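Local coordinates for tyrosine specific protein phosphatase (Trypanosoma cruzi, PDB 4AZ1) that probably dephosphorylates phosphotyrosine residues in proteins, as a tyrosine-specific phosphatase of the parasite that causes Chagas' disease, at residues I169-L174 and T187-T192; S26-Q31 and V259-R264; M107-K112 and L176-E181; F7-L12 and T283-L288. All blocks are in the same frame, centred on the assembly; numbering follows the deposited sequence.

Contact 1: I169-L174 and T187-T192; sequences ITRRYL and TQVQYT. With FMT (formic acid), chain G.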
loop_
_atom_site.group_PDB
_atom_site.type_symbol
_atom_site.label_atom_id
_atom_site.label_comp_id
_atom_site.label_asym_id
_atom_site.label_seq_id
_atom_site.Cartn_x
_atom_site.Cartn_y
_atom_site.Cartn_z
ATOM N N ILE A 169 20.614 1.758 15.116
ATOM C CA ILE A 169 19.960 0.653 14.448
ATOM C C ILE A 169 18.702 0.306 15.220
ATOM O O ILE A 169 18.712 0.289 16.458
ATOM C CB ILE A 169 20.909 -0.575 14.348
ATOM C CG1 ILE A 169 21.948 -0.355 13.228
ATOM C CG2 ILE A 169 20.120 -1.857 14.102
ATOM C CD1 ILE A 169 23.064 -1.410 13.208
ATOM N N THR A 170 17.612 0.060 14.495
ATOM C CA THR A 170 16.388 -0.437 15.129
ATOM C C THR A 170 16.061 -1.785 14.530
ATOM O O THR A 170 16.099 -1.942 13.303
ATOM C CB THR A 170 15.197 0.538 14.938
ATOM O OG1 THR A 170 15.461 1.744 15.663
ATOM C CG2 THR A 170 13.900 -0.069 15.498
ATOM N N ARG A 171 15.773 -2.763 15.386
ATOM C CA ARG A 171 15.389 -4.092 14.912
ATOM C C ARG A 171 13.931 -4.346 15.236
ATOM O O ARG A 171 13.521 -4.249 16.397
ATOM C CB ARG A 171 16.272 -5.175 15.540
ATOM C CG ARG A 171 17.730 -4.995 15.193
ATOM C CD ARG A 171 18.611 -6.207 15.515
ATOM N NE ARG A 171 19.902 -6.010 14.849
ATOM C CZ ARG A 171 20.975 -5.472 15.427
ATOM N NH1 ARG A 171 20.943 -5.110 16.710
ATOM N NH2 ARG A 171 22.088 -5.312 14.721
ATOM N N ARG A 172 13.159 -4.669 14.203
ATOM C CA ARG A 172 11.730 -4.915 14.347
ATOM C C ARG A 172 11.452 -6.359 13.960
ATOM O O ARG A 172 11.808 -6.798 12.863
ATOM C CB ARG A 172 10.932 -3.950 13.456
ATOM C CG ARG A 172 11.214 -2.466 13.742
ATOM C CD ARG A 172 10.345 -1.533 12.902
ATOM N NE ARG A 172 10.523 -0.143 13.313
ATOM C CZ ARG A 172 11.351 0.728 12.730
ATOM N NH1 ARG A 172 12.091 0.370 11.689
ATOM N NH2 ARG A 172 11.435 1.966 13.197
ATOM N N TYR A 173 10.855 -7.106 14.877
ATOM C CA TYR A 173 10.519 -8.500 14.616
ATOM C C TYR A 173 9.030 -8.528 14.298
ATOM O O TYR A 173 8.187 -8.136 15.115
ATOM C CB TYR A 173 10.903 -9.398 15.820
ATOM C CG TYR A 173 12.365 -9.213 16.182
ATOM C CD1 TYR A 173 13.369 -9.875 15.473
ATOM C CD2 TYR A 173 12.745 -8.336 17.191
ATOM C CE1 TYR A 173 14.713 -9.678 15.773
ATOM C CE2 TYR A 173 14.078 -8.143 17.506
ATOM C CZ TYR A 173 15.057 -8.814 16.789
ATOM O OH TYR A 173 16.384 -8.622 17.095
ATOM N N LEU A 174 8.722 -8.983 13.094
ATOM C CA LEU A 174 7.413 -8.766 12.512
ATOM C C LEU A 174 6.760 -10.079 12.084
ATOM O O LEU A 174 7.437 -11.091 11.853
ATOM C CB LEU A 174 7.548 -7.802 11.318
ATOM C CG LEU A 174 8.039 -6.395 11.696
ATOM C CD1 LEU A 174 8.507 -5.602 10.477
ATOM C CD2 LEU A 174 6.936 -5.623 12.443
ATOM N N THR A 187 12.490 -10.343 10.118
ATOM C CA THR A 187 13.133 -9.259 10.850
ATOM C C THR A 187 13.412 -8.098 9.885
ATOM O O THR A 187 13.967 -8.308 8.799
ATOM C CB THR A 187 14.434 -9.762 11.511
ATOM O OG1 THR A 187 14.150 -10.927 12.302
ATOM C CG2 THR A 187 15.039 -8.695 12.401
ATOM N N GLN A 188 12.982 -6.889 10.248
ATOM C CA GLN A 188 13.434 -5.684 9.544
ATOM C C GLN A 188 14.447 -4.944 10.410
ATOM O O GLN A 188 14.221 -4.733 11.601
ATOM C CB GLN A 188 12.278 -4.738 9.164
ATOM C CG GLN A 188 12.716 -3.548 8.296
ATOM C CD GLN A 188 12.336 -2.200 8.911
ATOM O OE1 GLN A 188 12.144 -2.089 10.128
ATOM N NE2 GLN A 188 12.219 -1.174 8.067
ATOM N N VAL A 189 15.571 -4.561 9.808
ATOM C CA VAL A 189 16.619 -3.845 10.524
ATOM C C VAL A 189 16.760 -2.483 9.837
ATOM O O VAL A 189 17.046 -2.417 8.645
ATOM C CB VAL A 189 17.960 -4.610 10.457
ATOM C CG1 VAL A 189 19.026 -3.919 11.316
ATOM C CG2 VAL A 189 17.776 -6.053 10.938
ATOM N N GLN A 190 16.525 -1.401 10.569
ATOM C CA GLN A 190 16.660 -0.075 9.981
ATOM C C GLN A 190 17.885 0.628 10.558
ATOM O O GLN A 190 18.045 0.733 11.778
ATOM C CB GLN A 190 15.398 0.776 10.218
ATOM C CG GLN A 190 15.447 2.172 9.557
ATOM C CD GLN A 190 14.258 3.039 9.936
ATOM O OE1 GLN A 190 13.475 2.677 10.823
ATOM N NE2 GLN A 190 14.108 4.189 9.259
ATOM N N TYR A 191 18.740 1.123 9.671
ATOM C CA TYR A 191 19.926 1.861 10.076
ATOM C C TYR A 191 19.736 3.321 9.673
ATOM O O TYR A 191 19.621 3.643 8.475
ATOM C CB TYR A 191 21.157 1.248 9.397
ATOM C CG TYR A 191 22.434 2.031 9.574
ATOM C CD1 TYR A 191 22.750 2.607 10.787
ATOM C CD2 TYR A 191 23.335 2.186 8.513
ATOM C CE1 TYR A 191 23.914 3.335 10.953
ATOM C CE2 TYR A 191 24.511 2.893 8.672
ATOM C CZ TYR A 191 24.795 3.468 9.896
ATOM O OH TYR A 191 25.963 4.182 10.077
ATOM N N THR A 192 19.700 4.200 10.676
ATOM C CA THR A 192 19.374 5.614 10.468
ATOM C C THR A 192 20.568 6.535 10.716
ATOM O O THR A 192 20.397 7.752 10.847
ATOM C CB THR A 192 18.235 6.078 11.419
ATOM O OG1 THR A 192 18.641 5.874 12.776
ATOM C CG2 THR A 192 16.954 5.323 11.159
HETATM C C FMT G . 13.043 7.172 10.879
HETATM O O1 FMT G . 13.061 6.593 9.793
HETATM O O2 FMT G . 13.649 8.224 11.103
HETATM O O HOH W 1 17.461 3.792 14.480
#
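An antiparallel beta hairpin of the central mixed sheet pairs Thr170 with Gln190 and Arg172 with Gln188, the two hydrogen-bonded pairs of these segments. In tyrosine phosphatases the second strand leads toward the WPD loop, whose signature sequence follows Thr192. Thr170 N donates to Gln190 O at 2.8 Å, and Arg172 N donates to Gln188 O.

On the face that carries Thr170, Arg172, Gln188 and Gln190, polar groups do the work. Arg172, extended from CG to NE, runs alongside Gln188 and lays its NH1 on an in-plane lone pair of Gln188 OE1, 2.9 Å away and 162° at the hydrogen. The same NH1 reaches Gln190 OE1 at 2.8 Å, and NH2 closes on that oxygen too, so two nitrogens grip one acceptor. Thr170 CG2 sits over the centre of the Arg172 guanidinium, 3.8 Å above its plane, and Trp134 adds a cation-pi contact.

On the other face Ile169, Val189 and Tyr191 pack on helix 203-215, and Ile169 CG2 meets Val189 CG1 at 3.6 Å. Farther along, Tyr173 and Thr187 lie side by side, with Thr187 OG1 at the ring edge. A water joins Thr170 OG1 to Thr192 OG1. With OE1 held by Arg172, Gln190 NE2 donates to Thr120 O and, at 2.7 Å, to O1 of a formic acid molecule, probably from the crystallisation liquor.

Contact 2: S26-Q31 and V259-R264; sequences SLLLRQ and VVSAMR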
loop_
_atom_site.group_PDB
_atom_site.type_symbol
_atom_site.label_atom_id
_atom_site.label_comp_id
_atom_site.label_asym_id
_atom_site.label_seq_id
_atom_site.Cartn_x
_atom_site.Cartn_y
_atom_site.Cartn_z
ATOM N N SER A 26 34.568 7.468 -11.500
ATOM C CA SER A 26 34.307 8.125 -12.772
ATOM C C SER A 26 34.323 7.127 -13.925
ATOM O O SER A 26 33.497 7.196 -14.831
ATOM C CB SER A 26 35.318 9.247 -13.026
ATOM O OG SER A 26 35.130 10.297 -12.091
ATOM N N LEU A 27 35.257 6.186 -13.877
ATOM C CA LEU A 27 35.319 5.135 -14.883
ATOM C C LEU A 27 34.050 4.275 -14.869
ATOM O O LEU A 27 33.544 3.886 -15.926
ATOM C CB LEU A 27 36.578 4.290 -14.678
ATOM C CG LEU A 27 36.852 3.130 -15.628
ATOM C CD1 LEU A 27 37.062 3.642 -17.057
ATOM C CD2 LEU A 27 38.072 2.351 -15.144
ATOM N N LEU A 28 33.512 4.003 -13.687
ATOM C CA LEU A 28 32.242 3.276 -13.606
ATOM C C LEU A 28 31.094 4.045 -14.266
ATOM O O LEU A 28 30.312 3.467 -15.016
ATOM C CB LEU A 28 31.872 2.966 -12.155
ATOM C CG LEU A 28 32.671 1.891 -11.424
ATOM C CD1 LEU A 28 32.395 1.975 -9.932
ATOM C CD2 LEU A 28 32.323 0.503 -11.943
ATOM N N LEU A 29 30.985 5.341 -13.980
ATOM C CA LEU A 29 29.940 6.163 -14.599
ATOM C C LEU A 29 30.154 6.182 -16.104
ATOM O O LEU A 29 29.205 6.088 -16.881
ATOM C CB LEU A 29 29.984 7.591 -14.061
ATOM C CG LEU A 29 29.718 7.780 -12.570
ATOM C CD1 LEU A 29 29.706 9.263 -12.241
ATOM C CD2 LEU A 29 28.394 7.139 -12.209
ATOM N N ARG A 30 31.420 6.292 -16.495
ATOM C CA ARG A 30 31.828 6.297 -17.901
ATOM C C ARG A 30 31.276 5.086 -18.674
ATOM O O ARG A 30 31.053 5.169 -19.877
ATOM C CB ARG A 30 33.365 6.385 -17.976
ATOM C CG ARG A 30 34.024 6.005 -19.291
ATOM C CD ARG A 30 34.010 7.145 -20.289
ATOM N NE ARG A 30 34.860 6.868 -21.450
ATOM C CZ ARG A 30 34.533 6.033 -22.429
ATOM N NH1 ARG A 30 33.375 5.380 -22.387
ATOM N NH2 ARG A 30 35.364 5.843 -23.449
ATOM N N GLN A 31 31.009 3.985 -17.969
ATOM C CA GLN A 31 30.535 2.759 -18.613
ATOM C C GLN A 31 29.024 2.703 -18.754
ATOM O O GLN A 31 28.489 1.760 -19.357
ATOM C CB GLN A 31 30.985 1.533 -17.822
ATOM C CG GLN A 31 32.193 0.837 -18.398
ATOM C CD GLN A 31 33.481 1.545 -18.063
ATOM O OE1 GLN A 31 34.072 1.304 -17.012
ATOM N NE2 GLN A 31 33.925 2.423 -18.954
ATOM N N VAL A 259 33.453 -6.041 -8.088
ATOM C CA VAL A 259 32.201 -6.271 -7.386
ATOM C C VAL A 259 31.141 -5.246 -7.779
ATOM O O VAL A 259 30.001 -5.607 -8.083
ATOM C CB VAL A 259 32.419 -6.217 -5.865
ATOM C CG1 VAL A 259 31.123 -5.893 -5.139
ATOM C CG2 VAL A 259 32.991 -7.542 -5.381
ATOM N N VAL A 260 31.512 -3.971 -7.787
ATOM C CA VAL A 260 30.546 -2.942 -8.151
ATOM C C VAL A 260 30.169 -3.067 -9.625
ATOM O O VAL A 260 29.002 -2.905 -9.987
ATOM C CB VAL A 260 31.048 -1.532 -7.779
ATOM C CG1 VAL A 260 30.087 -0.449 -8.282
ATOM C CG2 VAL A 260 31.173 -1.437 -6.268
ATOM N N SER A 261 31.141 -3.412 -10.464
ATOM C CA SER A 261 30.866 -3.583 -11.882
ATOM C C SER A 261 29.816 -4.677 -12.091
ATOM O O SER A 261 28.871 -4.512 -12.870
ATOM C CB SER A 261 32.154 -3.912 -12.634
ATOM O OG SER A 261 32.250 -3.142 -13.813
ATOM N N ALA A 262 29.964 -5.783 -11.372
ATOM C CA ALA A 262 29.020 -6.899 -11.489
ATOM C C ALA A 262 27.638 -6.580 -10.902
ATOM O O ALA A 262 26.622 -7.076 -11.390
ATOM C CB ALA A 262 29.596 -8.156 -10.858
ATOM N N MET A 263 27.596 -5.773 -9.847
ATOM C CA MET A 263 26.312 -5.340 -9.308
ATOM C C MET A 263 25.602 -4.464 -10.334
ATOM O O MET A 263 24.398 -4.593 -10.546
ATOM C CB MET A 263 26.499 -4.546 -8.011
ATOM C CG MET A 263 26.892 -5.374 -6.802
ATOM S SD MET A 263 26.782 -4.400 -5.280
ATOM C CE MET A 263 27.849 -3.007 -5.695
ATOM N N ARG A 264 26.356 -3.563 -10.960
ATOM C CA ARG A 264 25.802 -2.654 -11.962
ATOM C C ARG A 264 25.181 -3.359 -13.172
ATOM O O ARG A 264 24.229 -2.851 -13.769
ATOM C CB ARG A 264 26.870 -1.643 -12.413
ATOM C CG ARG A 264 26.839 -0.398 -11.571
ATOM C CD ARG A 264 28.005 0.561 -11.786
ATOM N NE ARG A 264 27.800 1.733 -10.929
ATOM C CZ ARG A 264 27.411 2.925 -11.367
ATOM N NH1 ARG A 264 27.234 3.125 -12.671
ATOM N NH2 ARG A 264 27.223 3.925 -10.508
HETATM O O HOH W 2 28.865 1.421 -15.014
#
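The flat guanidinium of Arg264 has Leu28 CB over one face, while Leu29 CD2 approaches it obliquely, 3.8 Å from Arg264 NH2. Its nitrogens find their main partners outside the two segments: NH1 forms a salt bridge with Glu32, just past the end of 26-31, and NH2 donates to Val271 O. These bonds should fix how the group is turned, leaving a face toward Leu28. Arg264 NH1 also points at a water, weakly at 3.3 Å; the water's contact with Leu28 O is so short that this bridge is doubtful.

Apolar packing carries the rest. In Leu28 an extended chi2 (166°) places CD1, which touches Val260 CG1 at 3.7 Å, the two side chains crossing at about a right angle; CD2 lies 4.1 Å from Ser261 OG. No direct hydrogen bond spans the segments. The axes of the short helical segments come no closer than 11.2 Å, and the gap is bridged by Leu28 and Arg264 together with shorter side chains such as Val260.

Helices 14-30 and 255-266 run roughly parallel here, 25° apart, and helix 274-288 fills in beside them: its Tyr277 packs on both Leu28 and Val260. Helix 232-247 takes Val259 and Met263 of the same helix 255-266.

Contact 3: M107-K112 and L176-E181; sequences MLYEKK and LQRADE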
loop_
_atom_site.group_PDB
_atom_site.type_symbol
_atom_site.label_atom_id
_atom_site.label_comp_id
_atom_site.label_asym_id
_atom_site.label_seq_id
_atom_site.Cartn_x
_atom_site.Cartn_y
_atom_site.Cartn_z
ATOM N N MET A 107 5.226 -9.596 -1.612
ATOM C CA MET A 107 6.488 -10.187 -2.034
ATOM C C MET A 107 7.186 -10.821 -0.844
ATOM O O MET A 107 7.595 -11.977 -0.922
ATOM C CB MET A 107 7.398 -9.136 -2.675
ATOM C CG MET A 107 8.737 -9.688 -3.165
ATOM S SD MET A 107 10.037 -9.671 -1.892
ATOM C CE MET A 107 9.962 -7.936 -1.403
ATOM N N LEU A 108 7.313 -10.066 0.252
ATOM C CA LEU A 108 7.966 -10.578 1.452
ATOM C C LEU A 108 7.290 -11.860 1.886
ATOM O O LEU A 108 7.949 -12.827 2.293
ATOM C CB LEU A 108 7.868 -9.570 2.592
ATOM C CG LEU A 108 8.652 -8.280 2.432
ATOM C CD1 LEU A 108 8.490 -7.430 3.686
ATOM C CD2 LEU A 108 10.119 -8.646 2.183
ATOM N N TYR A 109 5.965 -11.864 1.781
ATOM C CA TYR A 109 5.170 -12.973 2.263
ATOM C C TYR A 109 5.274 -14.196 1.364
ATOM O O TYR A 109 5.523 -15.300 1.845
ATOM C CB TYR A 109 3.702 -12.560 2.413
ATOM C CG TYR A 109 2.864 -13.665 2.994
ATOM C CD1 TYR A 109 2.850 -13.902 4.368
ATOM C CD2 TYR A 109 2.107 -14.496 2.175
ATOM C CE1 TYR A 109 2.095 -14.930 4.907
ATOM C CE2 TYR A 109 1.344 -15.528 2.711
ATOM C CZ TYR A 109 1.343 -15.735 4.075
ATOM O OH TYR A 109 0.593 -16.756 4.610
ATOM N N GLU A 110 5.041 -14.010 0.070
ATOM C CA GLU A 110 5.068 -15.126 -0.873
ATOM C C GLU A 110 6.474 -15.729 -1.011
ATOM O O GLU A 110 6.623 -16.948 -1.144
ATOM C CB GLU A 110 4.547 -14.685 -2.248
ATOM C CG GLU A 110 4.321 -15.842 -3.230
ATOM C CD GLU A 110 4.958 -15.595 -4.587
ATOM O OE1 GLU A 110 5.097 -14.415 -4.974
ATOM O OE2 GLU A 110 5.327 -16.583 -5.262
ATOM N N LYS A 111 7.497 -14.875 -0.973
ATOM C CA LYS A 111 8.875 -15.334 -1.121
ATOM C C LYS A 111 9.497 -15.785 0.197
ATOM O O LYS A 111 10.620 -16.294 0.202
ATOM C CB LYS A 111 9.748 -14.253 -1.778
ATOM C CG LYS A 111 9.417 -14.031 -3.238
ATOM C CD LYS A 111 9.579 -15.329 -4.009
ATOM C CE LYS A 111 9.113 -15.190 -5.448
ATOM N NZ LYS A 111 9.492 -16.392 -6.279
ATOM N N LYS A 112 8.766 -15.604 1.299
ATOM C CA LYS A 112 9.236 -16.028 2.623
ATOM C C LYS A 112 10.557 -15.337 2.976
ATOM O O LYS A 112 11.487 -15.959 3.500
ATOM C CB LYS A 112 9.396 -17.562 2.702
ATOM C CG LYS A 112 8.158 -18.365 2.278
ATOM C CD LYS A 112 6.918 -17.937 3.052
ATOM C CE LYS A 112 5.636 -18.495 2.418
ATOM N NZ LYS A 112 4.412 -17.809 2.933
ATOM N N LEU A 176 3.956 -11.347 9.201
ATOM C CA LEU A 176 3.057 -11.098 8.076
ATOM C C LEU A 176 2.030 -12.205 8.005
ATOM O O LEU A 176 2.382 -13.391 8.126
ATOM C CB LEU A 176 3.838 -11.051 6.764
ATOM C CG LEU A 176 4.363 -9.679 6.359
ATOM C CD1 LEU A 176 5.352 -9.794 5.198
ATOM C CD2 LEU A 176 3.187 -8.808 5.978
ATOM N N GLN A 177 0.762 -11.834 7.813
ATOM C CA GLN A 177 -0.282 -12.835 7.678
ATOM C C GLN A 177 -1.346 -12.471 6.632
ATOM O O GLN A 177 -1.725 -11.301 6.499
ATOM C CB GLN A 177 -0.948 -13.094 9.033
ATOM C CG GLN A 177 -1.629 -14.458 9.103
ATOM C CD GLN A 177 -2.269 -14.733 10.458
ATOM O OE1 GLN A 177 -2.134 -13.941 11.395
ATOM N NE2 GLN A 177 -2.974 -15.856 10.563
ATOM N N ARG A 178 -1.802 -13.483 5.887
ATOM C CA ARG A 178 -3.000 -13.388 5.052
ATOM C C ARG A 178 -4.039 -14.276 5.705
ATOM O O ARG A 178 -3.686 -15.256 6.363
ATOM C CB ARG A 178 -2.761 -13.910 3.629
ATOM C CG ARG A 178 -1.536 -13.364 2.913
ATOM C CD ARG A 178 -1.511 -13.816 1.451
ATOM N NE ARG A 178 -2.238 -12.889 0.587
ATOM C CZ ARG A 178 -1.653 -11.990 -0.198
ATOM N NH1 ARG A 178 -0.332 -11.901 -0.247
ATOM N NH2 ARG A 178 -2.389 -11.181 -0.943
ATOM N N ALA A 179 -5.315 -13.956 5.522
ATOM C CA ALA A 179 -6.375 -14.763 6.124
ATOM C C ALA A 179 -6.360 -16.208 5.624
ATOM O O ALA A 179 -6.178 -16.463 4.428
ATOM C CB ALA A 179 -7.735 -14.131 5.887
ATOM N N ASP A 180 -6.542 -17.140 6.560
ATOM C CA ASP A 180 -6.576 -18.575 6.274
ATOM C C ASP A 180 -5.271 -19.117 5.672
ATOM O O ASP A 180 -5.273 -20.145 4.990
ATOM C CB ASP A 180 -7.784 -18.931 5.392
ATOM C CG ASP A 180 -9.091 -18.365 5.932
ATOM O OD1 ASP A 180 -9.226 -18.237 7.169
ATOM O OD2 ASP A 180 -9.982 -18.042 5.116
ATOM N N GLU A 181 -4.162 -18.426 5.930
ATOM C CA GLU A 181 -2.851 -18.915 5.524
ATOM C C GLU A 181 -1.867 -18.826 6.691
ATOM O O GLU A 181 -2.070 -18.036 7.611
ATOM C CB GLU A 181 -2.332 -18.146 4.297
ATOM C CG GLU A 181 -3.141 -18.388 3.026
ATOM C CD GLU A 181 -2.420 -17.931 1.769
ATOM O OE1 GLU A 181 -1.176 -18.050 1.709
ATOM O OE2 GLU A 181 -3.101 -17.453 0.836
#
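Tyr109, in the last turn of helix 101-110, packs tightly against Leu176 and Arg178 at the end of strand 169-177. Its chi1 (-176°) sets CG anti to the backbone N. Arg178 CG lies over one ring face, 3.9 Å from the centroid, a CH-pi contact; Lys112 NZ stands above the opposite face near the rim and bonds to Tyr109 O. Leu176 O comes to the ring edge, 3.6 Å from Tyr109 CE1. Deeper in, Leu108 CB meets Leu176 CD1 at 3.6 Å.

The outer side is more open. Glu181, the exposed last residue of the type II turn 178-181, meets the tyrosine with few atoms: CB lies 3.3 Å from Tyr109 OH, and OE1 stands at the ring edge, in plane. Nearby, Phe127 of the second subunit packs on Gln177 and Ala179.

No hydrogen bond crosses between these segments; the phenol OH bonds instead to Pro182 O. Lys112 NZ and Glu181 OE1 remain 5.7 Å apart, so any attraction between their charges is probably a modest addition to the aromatic packing.

Contact 4: F7-L12 and T283-L288; sequences FPFTKL and TLMCRL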
loop_
_atom_site.group_PDB
_atom_site.type_symbol
_atom_site.label_atom_id
_atom_site.label_comp_id
_atom_site.label_asym_id
_atom_site.label_seq_id
_atom_site.Cartn_x
_atom_site.Cartn_y
_atom_site.Cartn_z
ATOM N N PHE A 7 45.898 -6.541 -1.217
ATOM C CA PHE A 7 45.167 -5.283 -1.166
ATOM C C PHE A 7 46.096 -4.071 -1.092
ATOM O O PHE A 7 46.157 -3.388 -0.065
ATOM C CB PHE A 7 44.208 -5.289 0.021
ATOM C CG PHE A 7 43.131 -4.259 -0.074
ATOM C CD1 PHE A 7 42.258 -4.253 -1.155
ATOM C CD2 PHE A 7 42.982 -3.301 0.915
ATOM C CE1 PHE A 7 41.255 -3.292 -1.255
ATOM C CE2 PHE A 7 41.974 -2.345 0.833
ATOM C CZ PHE A 7 41.113 -2.341 -0.257
ATOM N N PRO A 8 46.800 -3.779 -2.198
ATOM C CA PRO A 8 47.810 -2.710 -2.201
ATOM C C PRO A 8 47.269 -1.286 -1.988
ATOM O O PRO A 8 48.078 -0.374 -1.831
ATOM C CB PRO A 8 48.474 -2.849 -3.581
ATOM C CG PRO A 8 47.513 -3.631 -4.413
ATOM C CD PRO A 8 46.745 -4.508 -3.479
ATOM N N PHE A 9 45.947 -1.110 -1.960
ATOM C CA PHE A 9 45.324 0.193 -1.687
ATOM C C PHE A 9 45.846 0.825 -0.390
ATOM O O PHE A 9 45.932 2.056 -0.263
ATOM C CB PHE A 9 43.807 0.008 -1.609
ATOM C CG PHE A 9 43.033 1.284 -1.452
ATOM C CD1 PHE A 9 42.678 2.037 -2.566
ATOM C CD2 PHE A 9 42.625 1.717 -0.192
ATOM C CE1 PHE A 9 41.944 3.213 -2.433
ATOM C CE2 PHE A 9 41.887 2.895 -0.052
ATOM C CZ PHE A 9 41.553 3.645 -1.179
ATOM N N THR A 10 46.196 -0.016 0.577
ATOM C CA THR A 10 46.665 0.478 1.872
ATOM C C THR A 10 48.109 0.954 1.813
ATOM O O THR A 10 48.618 1.527 2.781
ATOM C CB THR A 10 46.549 -0.592 2.982
ATOM O OG1 THR A 10 47.226 -1.785 2.570
ATOM C CG2 THR A 10 45.084 -0.906 3.277
ATOM N N LYS A 11 48.769 0.722 0.682
ATOM C CA LYS A 11 50.153 1.170 0.519
ATOM C C LYS A 11 50.241 2.595 -0.036
ATOM O O LYS A 11 51.286 3.243 0.061
ATOM C CB LYS A 11 50.926 0.210 -0.388
ATOM C CG LYS A 11 51.255 -1.129 0.253
ATOM C CD LYS A 11 52.343 -1.845 -0.532
ATOM C CE LYS A 11 52.534 -3.281 -0.041
ATOM N NZ LYS A 11 52.634 -3.387 1.449
ATOM N N LEU A 12 49.146 3.067 -0.622
ATOM C CA LEU A 12 49.104 4.386 -1.249
ATOM C C LEU A 12 48.989 5.489 -0.204
ATOM O O LEU A 12 48.418 5.276 0.863
ATOM C CB LEU A 12 47.902 4.488 -2.189
ATOM C CG LEU A 12 47.770 3.505 -3.352
ATOM C CD1 LEU A 12 46.382 3.635 -3.970
ATOM C CD2 LEU A 12 48.864 3.729 -4.408
ATOM N N THR A 283 35.308 0.268 4.626
ATOM C CA THR A 283 34.950 -0.906 5.425
ATOM C C THR A 283 36.056 -1.962 5.336
ATOM O O THR A 283 36.329 -2.661 6.311
ATOM C CB THR A 283 33.578 -1.524 5.032
ATOM O OG1 THR A 283 33.698 -2.255 3.805
ATOM C CG2 THR A 283 32.539 -0.450 4.867
ATOM N N LEU A 284 36.699 -2.072 4.173
ATOM C CA LEU A 284 37.770 -3.056 4.018
ATOM C C LEU A 284 38.929 -2.656 4.913
ATOM O O LEU A 284 39.479 -3.482 5.650
ATOM C CB LEU A 284 38.235 -3.162 2.560
ATOM C CG LEU A 284 37.314 -3.945 1.614
ATOM C CD1 LEU A 284 37.790 -3.806 0.183
ATOM C CD2 LEU A 284 37.231 -5.439 1.999
ATOM N N MET A 285 39.275 -1.375 4.869
ATOM C CA MET A 285 40.347 -0.856 5.700
ATOM C C MET A 285 40.077 -1.079 7.189
ATOM O O MET A 285 40.948 -1.577 7.903
ATOM C CB MET A 285 40.592 0.622 5.391
ATOM C CG MET A 285 41.098 0.858 3.970
ATOM S SD MET A 285 41.176 2.617 3.540
ATOM C CE MET A 285 42.654 3.105 4.471
ATOM N N CYS A 286 38.881 -0.724 7.659
ATOM C CA CYS A 286 38.533 -0.955 9.064
ATOM C C CYS A 286 38.655 -2.429 9.458
ATOM O O CYS A 286 39.235 -2.745 10.497
ATOM C CB CYS A 286 37.124 -0.449 9.377
ATOM S SG CYS A 286 36.981 1.341 9.315
ATOM N N ARG A 287 38.134 -3.329 8.624
ATOM C CA ARG A 287 38.253 -4.763 8.911
ATOM C C ARG A 287 39.717 -5.151 9.035
ATOM O O ARG A 287 40.080 -5.978 9.878
ATOM C CB ARG A 287 37.571 -5.601 7.826
ATOM C CG ARG A 287 37.701 -7.111 8.018
ATOM C CD ARG A 287 36.966 -7.609 9.279
ATOM N NE ARG A 287 35.509 -7.513 9.152
ATOM C CZ ARG A 287 34.756 -8.407 8.510
ATOM N NH1 ARG A 287 35.320 -9.462 7.932
ATOM N NH2 ARG A 287 33.441 -8.252 8.444
ATOM N N LEU A 288 40.556 -4.528 8.213
ATOM C CA LEU A 288 41.992 -4.800 8.214
ATOM C C LEU A 288 42.717 -4.072 9.340
ATOM O O LEU A 288 43.899 -4.300 9.567
ATOM C CB LEU A 288 42.598 -4.412 6.862
ATOM C CG LEU A 288 42.187 -5.354 5.730
ATOM C CD1 LEU A 288 42.679 -4.868 4.372
ATOM C CD2 LEU A 288 42.705 -6.756 6.020
#
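The chain folds a short 3-10 turn, residues 8-10, against helix 274-288, with Thr10 and Met285 bringing their CA atoms to 7.5 Å. This packs the N-terminal lead-in to helix 14-30 onto the helical side of the phosphatase domain, far along the chain. Phe7 covers two positions one helical turn apart: its CZ touches Leu284 CD1 at 3.7 Å, and its CD2 meets Leu288 CD1 at 3.8 Å, both leucines approaching obliquely. Phe9 CB rests over one face of the Phe7 ring, toward the rim, and the Phe9 ring itself stacks with Tyr281 of the same helix 274-288. Leu284 also reaches helix 232-247, packing on Ala242 and Leu246. Within the turn, Thr10 OG1 donates to Phe7 O at 3.3 Å.

Met285 completes the contact as a Met-aromatic pair. Its SD, carried outward by an extended chi2 (172°), lies in the plane of the Phe9 ring at its edge, 3.7 Å from Phe9 CE2.

Overall arrangement
Contacts 1 and 3 share strand 169-177 and follow one another along it, their centres 19 Å apart: contact 1 pairs that strand with 184-191 inside the sheet, contact 3 covers its far end with helix 101-110. Contacts 2 and 4 belong to the helical side, 20 Å apart between centres, and use the successive helices 255-266 and 274-288; contact 2 holds the C-terminal end of helix 14-30, contact 4 the loop leading into its start. Contacts 3 and 4 lie 43 Å apart, centre to centre, on opposite sides of the chain's centre. Contact 1, the one of the four adjoining the WPD loop in sequence, is nested along the chain within the loops closed by contacts 2 and 4.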